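Local coordinates for alginate lyase A1-II' (Sphingomonas sp. A1, PDB 2CWS), which probably depolymerises alginate as a polysaccharide lyase of family 7, this chain being the lyase domain of a longer protein, at residues P20-T24 against P54-T60; P101-I107 against G203-D208; K139-D143 against K189-W193; N151-I156 against T176-R182. All coordinates share one frame; numbering follows the deposited sequence. Where two conformers were deposited one is given.

In the fold
Followed from the N terminus, the chain first closes a loop of about 30 residues at contact 1, on the surface, where the turn after strand 15-18 meets the loop leaving strand 49-54, so that the two sheets of a beta sandwich are joined. Contact 2 then opens at 101-107 and closes only at 203-208, as neighbours in the curled sheet. Within this span lies contact 3, from the turn at 139-143 to the segment 189-193, and within that in turn contact 4, which lays strand 148-154 against the hairpin of strands 172-177 and 180-185. No two contacts cross. Contacts 1 and 2 touch through Thr55, whereas contacts 1 and 4 lie on opposite sides of the chain's centre.

Contact 1: P20-T24 against P54-T60; sequences PDANT and PTTGGTT
Gly58 N donates to Pro20 O at 3.0 Å, approaching from above the carbonyl plane, and reaches Asp21 O only through a weak bond. Gly58 carries no side chain, and none would fit: a beta carbon would run into the carbonyl oxygens of Asp21 and Ala22. The methyl group of Thr24 lies on the same backbone, with CG2 3.3 Å from Gly58 C and 3.4 Å from Thr59 N. With OG1 between its backbone N and carbonyl carbon (chi1 60°), Thr24 turns CG2 to the glycine, and OG1 meets a water at 2.6 Å. That water donates to Thr59 O and so bridges the two loops. At the other end, two proline rings cross at about a right angle, Pro20 CG lying 3.9 Å from Pro54 CD. Behind these contacts stand two type I turns: Thr24 N bonds back to Asp21 O, and Gly57 N to Pro54 O at 3.0 Å. Further out, the carboxylate of Asp21 bonds Thr25, and Thr60 OG1 has a weak bond from Arg67 near a bound sulfate. The result is a loop-to-loop contact at the surface, joining connections that leave the two sheets of the jelly-roll sandwich found in this lyase family.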
loop_
_atom_site.group_PDB
_atom_site.type_symbol
_atom_site.label_atom_id
_atom_site.label_comp_id
_atom_site.label_asym_id
_atom_site.label_seq_id
_atom_site.Cartn_x
_atom_site.Cartn_y
_atom_site.Cartn_z
ATOM N N PRO A 20 12.854 5.372 -0.293
ATOM C CA PRO A 20 12.845 6.827 -0.095
ATOM C C PRO A 20 14.228 7.444 -0.112
ATOM O O PRO A 20 14.421 8.537 0.426
ATOM C CB PRO A 20 12.226 6.951 1.309
ATOM C CG PRO A 20 12.825 5.784 2.041
ATOM C CD PRO A 20 12.940 4.684 1.010
ATOM N N ASP A 21 15.188 6.767 -0.725
ATOM C CA ASP A 21 16.485 7.423 -0.970
ATOM C C ASP A 21 16.283 8.535 -1.983
ATOM O O ASP A 21 15.218 8.667 -2.608
ATOM C CB ASP A 21 17.521 6.375 -1.390
ATOM C CG ASP A 21 17.187 5.723 -2.735
ATOM O OD1 ASP A 21 18.122 5.488 -3.542
ATOM O OD2 ASP A 21 16.025 5.437 -2.997
ATOM N N ALA A 22 17.345 9.357 -2.181
ATOM C CA ALA A 22 17.192 10.521 -3.054
ATOM C C ALA A 22 16.712 10.160 -4.451
ATOM O O ALA A 22 15.929 10.920 -5.049
ATOM C CB ALA A 22 18.483 11.330 -3.132
ATOM N N ASN A 23 17.209 9.031 -4.959
ATOM C CA ASN A 23 16.906 8.641 -6.328
ATOM C C ASN A 23 15.711 7.677 -6.393
ATOM O O ASN A 23 15.471 7.125 -7.470
ATOM C CB ASN A 23 18.143 8.169 -7.095
ATOM C CG ASN A 23 19.158 9.307 -7.265
ATOM O OD1 ASN A 23 20.117 9.285 -6.460
ATOM N ND2 ASN A 23 19.012 10.211 -8.228
ATOM N N THR A 24 14.978 7.478 -5.311
ATOM C CA THR A 24 13.811 6.600 -5.238
ATOM C C THR A 24 14.072 5.264 -5.961
ATOM O O THR A 24 13.357 4.844 -6.871
ATOM C CB THR A 24 12.500 7.255 -5.724
ATOM O OG1 THR A 24 12.552 7.673 -7.074
ATOM C CG2 THR A 24 12.214 8.480 -4.856
ATOM N N PRO A 54 12.281 8.491 5.969
ATOM C CA PRO A 54 12.356 9.852 6.502
ATOM C C PRO A 54 11.499 10.809 5.697
ATOM O O PRO A 54 11.314 10.664 4.483
ATOM C CB PRO A 54 13.856 10.190 6.337
ATOM C CG PRO A 54 14.224 9.482 5.055
ATOM C CD PRO A 54 13.463 8.173 5.066
ATOM N N THR A 55 11.034 11.877 6.360
ATOM C CA THR A 55 10.161 12.856 5.689
ATOM C C THR A 55 10.892 13.630 4.598
ATOM O O THR A 55 10.203 14.154 3.702
ATOM C CB THR A 55 9.513 13.855 6.675
ATOM O OG1 THR A 55 10.551 14.610 7.317
ATOM C CG2 THR A 55 8.692 13.087 7.721
ATOM N N THR A 56 12.215 13.654 4.655
ATOM C CA THR A 56 13.011 14.341 3.618
ATOM C C THR A 56 13.431 13.400 2.499
ATOM O O THR A 56 14.268 13.806 1.663
ATOM C CB THR A 56 14.252 14.973 4.293
ATOM O OG1 THR A 56 14.869 13.869 5.021
ATOM C CG2 THR A 56 13.875 16.064 5.244
ATOM N N GLY A 57 12.887 12.216 2.433
ATOM C CA GLY A 57 13.274 11.255 1.409
ATOM C C GLY A 57 12.859 11.712 -0.005
ATOM O O GLY A 57 12.071 12.605 -0.236
ATOM N N GLY A 58 13.453 10.970 -0.976
ATOM C CA GLY A 58 13.070 11.205 -2.346
ATOM C C GLY A 58 11.636 10.839 -2.633
ATOM O O GLY A 58 11.086 9.959 -1.893
ATOM N N THR A 59 11.061 11.459 -3.634
ATOM C CA THR A 59 9.641 11.200 -3.955
ATOM C C THR A 59 9.596 10.733 -5.396
ATOM O O THR A 59 10.442 11.118 -6.232
ATOM C CB THR A 59 8.772 12.439 -3.730
ATOM O OG1 THR A 59 9.213 13.440 -4.631
ATOM C CG2 THR A 59 8.951 12.870 -2.309
ATOM N N THR A 60 8.632 9.837 -5.667
ATOM C CA THR A 60 8.464 9.329 -7.009
ATOM C C THR A 60 7.867 10.416 -7.865
ATOM O O THR A 60 7.390 11.473 -7.418
ATOM C CB THR A 60 7.615 8.055 -7.048
ATOM O OG1 THR A 60 6.365 8.301 -6.377
ATOM C CG2 THR A 60 8.358 6.961 -6.281
HETATM O O HOH W 1 12.288 10.130 -7.848
#

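Contact 2: P101-I107 against G203-D208; sequences PSSGKII and GNYVQD. With SO4 (sulfate ion), chain B.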
loop_
_atom_site.group_PDB
_atom_site.type_symbol
_atom_site.label_atom_id
_atom_site.label_comp_id
_atom_site.label_asym_id
_atom_site.label_seq_id
_atom_site.Cartn_x
_atom_site.Cartn_y
_atom_site.Cartn_z
ATOM N N PRO A 101 5.611 10.294 11.599
ATOM C CA PRO A 101 6.235 11.589 11.420
ATOM C C PRO A 101 5.491 12.627 12.230
ATOM O O PRO A 101 4.419 12.349 12.795
ATOM C CB PRO A 101 6.088 11.861 9.914
ATOM C CG PRO A 101 4.713 11.269 9.634
ATOM C CD PRO A 101 4.663 10.001 10.489
ATOM N N SER A 102 5.985 13.875 12.254
ATOM C CA SER A 102 5.319 14.925 12.990
ATOM C C SER A 102 3.871 15.124 12.533
ATOM O O SER A 102 3.030 15.516 13.350
ATOM C CB SER A 102 6.078 16.240 12.852
ATOM O OG SER A 102 7.382 16.142 13.437
ATOM N N SER A 103 3.577 14.881 11.258
ATOM C CA SER A 103 2.195 15.132 10.806
ATOM C C SER A 103 1.208 14.139 11.411
ATOM O O SER A 103 0.007 14.385 11.385
ATOM C CB SER A 103 2.092 14.994 9.288
ATOM O OG SER A 103 2.127 13.581 8.946
ATOM N N GLY A 104 1.677 12.997 11.908
ATOM C CA GLY A 104 0.754 12.025 12.501
ATOM C C GLY A 104 0.083 11.146 11.479
ATOM O O GLY A 104 -0.868 10.454 11.846
ATOM N N LYS A 105 0.542 11.064 10.238
ATOM C CA LYS A 105 -0.227 10.337 9.204
ATOM C C LYS A 105 0.723 9.612 8.260
ATOM O O LYS A 105 1.653 10.199 7.715
ATOM C CB LYS A 105 -1.103 11.315 8.433
ATOM C CG LYS A 105 -1.969 10.651 7.378
ATOM C CD LYS A 105 -2.690 11.608 6.473
ATOM C CE LYS A 105 -3.730 12.424 7.222
ATOM N NZ LYS A 105 -4.471 13.386 6.309
ATOM N N ILE A 106 0.422 8.304 8.030
ATOM C CA ILE A 106 1.076 7.545 6.969
ATOM C C ILE A 106 0.005 6.691 6.297
ATOM O O ILE A 106 -1.084 6.513 6.804
ATOM C CB ILE A 106 2.236 6.643 7.454
ATOM C CG1 ILE A 106 1.733 5.474 8.327
ATOM C CG2 ILE A 106 3.286 7.466 8.158
ATOM C CD1 ILE A 106 2.859 4.470 8.661
ATOM N N ILE A 107 0.353 6.209 5.088
ATOM C CA ILE A 107 -0.474 5.252 4.344
ATOM C C ILE A 107 0.252 3.919 4.402
ATOM O O ILE A 107 1.444 3.829 4.065
ATOM C CB ILE A 107 -0.750 5.750 2.911
ATOM C CG1 ILE A 107 -1.740 6.896 2.955
ATOM C CG2 ILE A 107 -1.216 4.600 2.005
ATOM C CD1 ILE A 107 -1.909 7.640 1.639
ATOM N N GLY A 203 3.120 -0.998 2.773
ATOM C CA GLY A 203 4.387 -0.600 3.377
ATOM C C GLY A 203 4.217 0.688 4.158
ATOM O O GLY A 203 3.371 0.724 5.083
ATOM N N ASN A 204 5.000 1.717 3.799
ATOM C CA ASN A 204 5.078 2.930 4.642
ATOM C C ASN A 204 5.222 4.107 3.693
ATOM O O ASN A 204 6.313 4.452 3.253
ATOM C CB ASN A 204 6.271 2.807 5.566
ATOM C CG ASN A 204 6.511 3.991 6.460
ATOM O OD1 ASN A 204 7.599 3.981 7.155
ATOM N ND2 ASN A 204 5.678 4.961 6.460
ATOM N N TYR A 205 4.096 4.791 3.412
ATOM C CA TYR A 205 4.058 5.918 2.493
ATOM C C TYR A 205 3.782 7.129 3.400
ATOM O O TYR A 205 2.671 7.300 3.916
ATOM C CB TYR A 205 2.984 5.666 1.463
ATOM C CG TYR A 205 2.742 6.780 0.447
ATOM C CD1 TYR A 205 3.730 7.667 0.050
ATOM C CD2 TYR A 205 1.486 6.851 -0.138
ATOM C CE1 TYR A 205 3.462 8.627 -0.916
ATOM C CE2 TYR A 205 1.198 7.803 -1.100
ATOM C CZ TYR A 205 2.189 8.714 -1.455
ATOM O OH TYR A 205 1.959 9.657 -2.425
ATOM N N VAL A 206 4.809 7.922 3.636
ATOM C CA VAL A 206 4.782 8.868 4.758
ATOM C C VAL A 206 4.118 10.182 4.370
ATOM O O VAL A 206 4.620 10.874 3.498
ATOM C CB VAL A 206 6.238 9.147 5.194
ATOM C CG1 VAL A 206 6.243 10.035 6.451
ATOM C CG2 VAL A 206 7.013 7.846 5.459
ATOM N N GLN A 207 2.993 10.509 5.049
ATOM C CA GLN A 207 2.270 11.732 4.662
ATOM C C GLN A 207 2.777 12.936 5.444
ATOM O O GLN A 207 2.085 13.617 6.176
ATOM C CB GLN A 207 0.732 11.563 4.821
ATOM C CG GLN A 207 0.239 10.282 4.102
ATOM C CD GLN A 207 0.484 10.321 2.629
ATOM O OE1 GLN A 207 -0.071 11.115 1.857
ATOM N NE2 GLN A 207 1.385 9.424 2.152
ATOM N N ASP A 208 4.064 13.172 5.260
ATOM C CA ASP A 208 4.810 14.311 5.838
ATOM C C ASP A 208 6.063 14.427 4.994
ATOM O O ASP A 208 6.812 13.467 4.891
ATOM C CB ASP A 208 5.147 14.051 7.289
ATOM C CG ASP A 208 5.799 15.192 8.037
ATOM O OD1 ASP A 208 5.580 15.289 9.284
ATOM O OD2 ASP A 208 6.496 15.984 7.377
HETATM S S SO4 B . 0.789 7.827 -5.052
HETATM O O1 SO4 B . 1.021 6.373 -4.481
HETATM O O2 SO4 B . 0.003 7.815 -6.266
HETATM O O3 SO4 B . 0.088 8.615 -4.108
HETATM O O4 SO4 B . 2.082 8.431 -5.354
#
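In the curled antiparallel sheet of the sandwich, Ile107 and Tyr205 form a hydrogen-bonded pair and Ile106 and Val206 the adjoining non-hydrogen-bonded pair. Ile107 N gives a nearly straight bond to Tyr205 O at 2.8 Å, and Tyr205 N returns one to Ile107 O. Beyond the pairing, Gln207 N still reaches Lys105 O, although Gln207 is already the centre of an inverse gamma turn. The type I turn Pro101-Gly104 is tied to the segment 203-208: Ser103 OG donates to Gln207 O at 2.8 Å while accepting from Lys105 N as an ST turn. Ser103 N meets Asp208 OD1 on its anti side, and the other carboxylate oxygen of Asp208 bonds Thr210. On the face of Ile106 and Val206, Pro101 CG packs 3.7 Å from Val206 CG1. On the other face, Gln207 folds back at chi2 (-62°), laying its NE2 over the centre of the Tyr205 ring, 3.3 Å above the plane, with Ile107 CD1 crossing it, 3.7 Å from Gln207 CD. That NE2 also gives Tyr205 O a second donor. The sulfate, probably from the crystallisation liquor, is also bound by Arg67 and His112; Tyr205 OH donates to its O3 at 2.7 Å.

Contact 3: K139-D143 against K189-W193; sequences KQNSD and KDAGW
Ser142 lies on the indole of Trp193, its CA 3.6 Å from the centroid of the six-membered ring and almost on the ring normal, a CH-pi contact. The edge of the indole is fixed as well: Trp193 NE1 donates to Gln140 O at 2.9 Å, the acceptor in the ring plane and the bond nearly straight (175°). With an alanine in place of Trp193, Gln140 O would probably lose this donor and a gap would open under the Ser142 backbone. Ser142 is gripped a second time by Asp190, whose CG, anti to the backbone N (chi1 177°), turns the carboxylate to it; OD1 of Asp190 takes Ser142 N at 2.7 Å on its anti lone pair and Ser142 OG at 2.8 Å from above the carboxylate plane. OD2 of Asp190 accepts from Gly192 N in an Asx turn, so one carboxylate ties the start of the 3-10 segment 191-193 to the connection between strands 133-139 and 148-154. Lys139 NZ donates to the carbonyls of both Asn141 and Asp143, and the lysine chain crosses the indole at about a right angle, Lys139 CB 3.9 Å from Trp193 CZ2. At the outer margin, Lys189 CG lies 3.3 Å from Gln140 O.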
loop_
_atom_site.group_PDB
_atom_site.type_symbol
_atom_site.label_atom_id
_atom_site.label_comp_id
_atom_site.label_asym_id
_atom_site.label_seq_id
_atom_site.Cartn_x
_atom_site.Cartn_y
_atom_site.Cartn_z
ATOM N N LYS A 139 -11.391 6.375 -3.512
ATOM C CA LYS A 139 -11.604 7.492 -4.400
ATOM C C LYS A 139 -12.917 7.337 -5.137
ATOM O O LYS A 139 -13.290 6.233 -5.527
ATOM C CB LYS A 139 -10.414 7.557 -5.372
ATOM C CG LYS A 139 -10.418 8.878 -6.171
ATOM C CD LYS A 139 -9.233 9.034 -7.088
ATOM C CE LYS A 139 -9.000 10.436 -7.597
ATOM N NZ LYS A 139 -10.221 11.076 -8.199
ATOM N N GLN A 140 -13.642 8.443 -5.335
ATOM C CA GLN A 140 -14.922 8.380 -6.022
ATOM C C GLN A 140 -14.770 8.126 -7.529
ATOM O O GLN A 140 -15.344 7.170 -8.057
ATOM C CB GLN A 140 -15.715 9.716 -5.838
ATOM C CG GLN A 140 -16.227 9.799 -4.367
ATOM C CD GLN A 140 -16.961 11.086 -4.106
ATOM O OE1 GLN A 140 -18.044 11.050 -3.481
ATOM N NE2 GLN A 140 -16.477 12.202 -4.594
ATOM N N ASN A 141 -13.986 8.997 -8.200
ATOM C CA ASN A 141 -13.962 9.006 -9.648
ATOM C C ASN A 141 -12.565 8.649 -10.180
ATOM O O ASN A 141 -11.546 8.962 -9.532
ATOM C CB ASN A 141 -14.300 10.402 -10.176
ATOM C CG ASN A 141 -15.734 10.785 -9.823
ATOM O OD1 ASN A 141 -16.587 9.915 -9.595
ATOM N ND2 ASN A 141 -15.864 12.101 -9.780
ATOM N N SER A 142 -12.567 8.024 -11.359
ATOM C CA SER A 142 -11.336 7.497 -11.966
ATOM C C SER A 142 -10.441 8.559 -12.573
ATOM O O SER A 142 -9.360 8.215 -13.011
ATOM C CB SER A 142 -11.716 6.473 -13.043
ATOM O OG SER A 142 -12.409 7.098 -14.124
ATOM N N ASP A 143 -10.860 9.808 -12.659
ATOM C CA ASP A 143 -10.112 10.901 -13.191
ATOM C C ASP A 143 -9.737 11.897 -12.076
ATOM O O ASP A 143 -9.656 11.479 -10.899
ATOM C CB ASP A 143 -10.927 11.523 -14.318
ATOM C CG ASP A 143 -12.241 12.128 -13.911
ATOM O OD1 ASP A 143 -12.959 12.671 -14.798
ATOM O OD2 ASP A 143 -12.478 12.094 -12.694
ATOM N N LYS A 189 -19.992 4.139 -9.007
ATOM C CA LYS A 189 -19.832 5.604 -8.931
ATOM C C LYS A 189 -19.352 6.186 -10.240
ATOM O O LYS A 189 -19.880 7.224 -10.667
ATOM C CB LYS A 189 -18.857 5.974 -7.824
ATOM C CG LYS A 189 -18.652 7.467 -7.658
ATOM C CD LYS A 189 -19.909 8.256 -7.343
ATOM C CE LYS A 189 -19.623 9.729 -7.057
ATOM N NZ LYS A 189 -21.038 10.304 -6.755
ATOM N N ASP A 190 -18.404 5.513 -10.897
ATOM C CA ASP A 190 -17.843 5.978 -12.150
ATOM C C ASP A 190 -17.457 4.785 -12.977
ATOM O O ASP A 190 -16.471 4.086 -12.711
ATOM C CB ASP A 190 -16.640 6.860 -11.852
ATOM C CG ASP A 190 -15.930 7.344 -13.111
ATOM O OD1 ASP A 190 -14.792 7.866 -12.960
ATOM O OD2 ASP A 190 -16.498 7.253 -14.199
ATOM N N ALA A 191 -18.192 4.585 -14.095
ATOM C CA ALA A 191 -17.867 3.477 -14.967
ATOM C C ALA A 191 -16.491 3.627 -15.610
ATOM O O ALA A 191 -15.958 2.655 -16.151
ATOM C CB ALA A 191 -18.914 3.310 -16.069
ATOM N N GLY A 192 -15.936 4.841 -15.544
ATOM C CA GLY A 192 -14.549 4.977 -16.055
ATOM C C GLY A 192 -13.544 4.166 -15.295
ATOM O O GLY A 192 -12.441 3.943 -15.829
ATOM N N TRP A 193 -13.837 3.696 -14.097
ATOM C CA TRP A 193 -12.889 2.778 -13.437
ATOM C C TRP A 193 -12.724 1.479 -14.224
ATOM O O TRP A 193 -11.727 0.795 -14.054
ATOM C CB TRP A 193 -13.337 2.481 -12.022
ATOM C CG TRP A 193 -13.188 3.569 -11.006
ATOM C CD1 TRP A 193 -14.237 4.266 -10.450
ATOM C CD2 TRP A 193 -11.991 4.078 -10.411
ATOM N NE1 TRP A 193 -13.763 5.197 -9.526
ATOM C CE2 TRP A 193 -12.371 5.070 -9.506
ATOM C CE3 TRP A 193 -10.625 3.774 -10.563
ATOM C CZ2 TRP A 193 -11.460 5.796 -8.727
ATOM C CZ3 TRP A 193 -9.725 4.500 -9.781
ATOM C CH2 TRP A 193 -10.124 5.493 -8.891
#

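Contact 4: N151-I156 against T176-R182; sequences NYFTGI and TMNGDTR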
loop_
_atom_site.group_PDB
_atom_site.type_symbol
_atom_site.label_atom_id
_atom_site.label_comp_id
_atom_site.label_asym_id
_atom_site.label_seq_id
_atom_site.Cartn_x
_atom_site.Cartn_y
_atom_site.Cartn_z
ATOM N N ASN A 151 -13.826 5.797 5.329
ATOM C CA ASN A 151 -14.338 4.638 6.085
ATOM C C ASN A 151 -13.492 4.533 7.349
ATOM O O ASN A 151 -12.320 4.080 7.286
ATOM C CB ASN A 151 -14.249 3.343 5.271
ATOM C CG ASN A 151 -15.132 3.416 4.023
ATOM O OD1 ASN A 151 -16.360 3.177 4.102
ATOM N ND2 ASN A 151 -14.559 3.790 2.874
ATOM N N TYR A 152 -14.050 4.965 8.456
ATOM C CA TYR A 152 -13.266 5.143 9.683
ATOM C C TYR A 152 -13.371 3.930 10.617
ATOM O O TYR A 152 -14.505 3.449 10.871
ATOM C CB TYR A 152 -13.759 6.373 10.472
ATOM C CG TYR A 152 -13.549 7.654 9.656
ATOM C CD1 TYR A 152 -14.598 8.379 9.139
ATOM C CD2 TYR A 152 -12.241 8.097 9.409
ATOM C CE1 TYR A 152 -14.324 9.584 8.391
ATOM C CE2 TYR A 152 -11.945 9.252 8.683
ATOM C CZ TYR A 152 -13.007 9.962 8.188
ATOM O OH TYR A 152 -12.802 11.111 7.424
ATOM N N PHE A 153 -12.211 3.507 11.098
ATOM C CA PHE A 153 -12.095 2.421 12.066
ATOM C C PHE A 153 -11.519 3.044 13.329
ATOM O O PHE A 153 -10.334 3.414 13.381
ATOM C CB PHE A 153 -11.184 1.302 11.512
ATOM C CG PHE A 153 -11.760 0.690 10.255
ATOM C CD1 PHE A 153 -11.454 1.260 8.994
ATOM C CD2 PHE A 153 -12.606 -0.385 10.336
ATOM C CE1 PHE A 153 -12.045 0.680 7.857
ATOM C CE2 PHE A 153 -13.145 -0.978 9.204
ATOM C CZ PHE A 153 -12.857 -0.443 7.979
ATOM N N THR A 154 -12.362 3.125 14.336
ATOM C CA THR A 154 -12.044 3.759 15.599
ATOM C C THR A 154 -11.296 2.821 16.536
ATOM O O THR A 154 -11.716 1.674 16.760
ATOM C CB THR A 154 -13.355 4.202 16.266
ATOM O OG1 THR A 154 -13.984 5.135 15.396
ATOM C CG2 THR A 154 -13.102 4.850 17.602
ATOM N N GLY A 155 -10.178 3.328 17.121
ATOM C CA GLY A 155 -9.478 2.682 18.241
ATOM C C GLY A 155 -8.130 2.090 17.842
ATOM O O GLY A 155 -7.411 1.582 18.715
ATOM N N ILE A 156 -7.751 2.168 16.580
ATOM C CA ILE A 156 -6.508 1.598 16.000
ATOM C C ILE A 156 -5.347 2.494 16.470
ATOM O O ILE A 156 -5.204 3.572 15.871
ATOM C CB ILE A 156 -6.543 1.501 14.457
ATOM C CG1 ILE A 156 -7.885 0.944 13.850
ATOM C CG2 ILE A 156 -5.361 0.746 13.930
ATOM C CD1 ILE A 156 -8.102 -0.396 14.517
ATOM N N THR A 176 -11.414 -3.717 5.093
ATOM C CA THR A 176 -11.631 -4.384 6.369
ATOM C C THR A 176 -10.476 -4.149 7.308
ATOM O O THR A 176 -9.301 -4.298 6.939
ATOM C CB THR A 176 -11.680 -5.923 6.119
ATOM O OG1 THR A 176 -12.755 -6.177 5.178
ATOM C CG2 THR A 176 -11.922 -6.736 7.382
ATOM N N MET A 177 -10.823 -3.857 8.564
ATOM C CA MET A 177 -9.866 -3.872 9.670
ATOM C C MET A 177 -10.412 -4.736 10.775
ATOM O O MET A 177 -11.539 -4.508 11.234
ATOM C CB MET A 177 -9.663 -2.438 10.245
ATOM C CG MET A 177 -8.974 -1.529 9.249
ATOM S SD MET A 177 -7.227 -1.920 9.022
ATOM C CE MET A 177 -6.578 -1.242 10.590
ATOM N N ASN A 178 -9.644 -5.719 11.186
ATOM C CA ASN A 178 -10.001 -6.556 12.345
ATOM C C ASN A 178 -11.386 -7.154 12.184
ATOM O O ASN A 178 -12.167 -7.210 13.127
ATOM C CB ASN A 178 -9.871 -5.793 13.657
ATOM C CG ASN A 178 -8.463 -5.195 13.819
ATOM O OD1 ASN A 178 -7.467 -5.741 13.301
ATOM N ND2 ASN A 178 -8.395 -4.115 14.540
ATOM N N GLY A 179 -11.685 -7.617 10.956
ATOM C CA GLY A 179 -12.960 -8.314 10.749
ATOM C C GLY A 179 -14.150 -7.391 10.543
ATOM O O GLY A 179 -15.253 -7.894 10.288
ATOM N N ASP A 180 -13.962 -6.068 10.562
ATOM C CA ASP A 180 -15.036 -5.078 10.318
ATOM C C ASP A 180 -14.896 -4.631 8.862
ATOM O O ASP A 180 -13.894 -3.998 8.532
ATOM C CB ASP A 180 -14.838 -3.935 11.306
ATOM C CG ASP A 180 -15.785 -2.784 11.162
ATOM O OD1 ASP A 180 -16.572 -2.752 10.161
ATOM O OD2 ASP A 180 -15.756 -1.879 12.039
ATOM N N THR A 181 -15.869 -5.000 8.010
ATOM C CA THR A 181 -15.791 -4.712 6.605
ATOM C C THR A 181 -16.784 -3.619 6.214
ATOM O O THR A 181 -17.955 -3.614 6.629
ATOM C CB THR A 181 -16.081 -5.976 5.790
ATOM O OG1 THR A 181 -15.108 -6.955 6.091
ATOM C CG2 THR A 181 -16.094 -5.714 4.293
ATOM N N ARG A 182 -16.307 -2.703 5.381
ATOM C CA ARG A 182 -17.144 -1.680 4.753
ATOM C C ARG A 182 -17.032 -1.837 3.232
ATOM O O ARG A 182 -16.036 -2.404 2.754
ATOM C CB ARG A 182 -16.630 -0.258 5.117
ATOM C CG ARG A 182 -16.232 -0.119 6.571
ATOM C CD ARG A 182 -17.397 -0.162 7.577
ATOM N NE ARG A 182 -16.864 -0.173 8.975
ATOM C CZ ARG A 182 -16.349 0.903 9.580
ATOM N NH1 ARG A 182 -15.842 0.769 10.803
ATOM N NH2 ARG A 182 -16.324 2.107 8.997
HETATM O O HOH W 2 -17.556 3.253 6.613
HETATM O O HOH W 3 -14.960 1.872 13.905
#
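Phe153, with CG anti to its carbonyl carbon (chi1 -62°), meets Arg182 coming from the opposite direction; the bend of Arg182 at chi2 (-69°) lays its guanidinium on the phenylalanine ring. The two planes are tilted by 30° and their centres lie 4.1 Å apart, a stack that is also a cation-pi contact. The opposite face of the ring belongs to Met177: its CG sits over the centre, 3.7 Å from the Phe153 centroid, and its sulfur stands farther off above the same face, a Met-aromatic contact. Bends at chi2 and chi3 then carry Met177 CE to Ile156, in one of its two conformers. At the ring edge, Asp180 O comes to 3.2 Å from Phe153 CE2. Two edge strands thus meet across the sandwich, strand 148-154 of the curled sheet and strand 180-185 of the other, the latter following strand 172-177 through the type I' turn Met177-Asp180. At the Gly155 end, Gly155 and Ile156 both face Gly132 in a G1 beta bulge. Arg182 itself is held in its plane from two directions. End-on, NH1 and NH2 of Arg182 both donate to Tyr152 O, the latter at 2.9 Å; side-on, its NE pairs with Asp180 OD1 at 2.9 Å in a salt bridge, and NH1 with OD2. A leucine in place of Arg182 would probably leave the Asp180 carboxylate without its positive mate and Tyr152 O without either donor. A water links Arg182 NH2 to OD1 of Asn151; ND2 of that side chain is bonded to Met136 O, and Arg182 CB passes Asn151 OD1 at 3.6 Å.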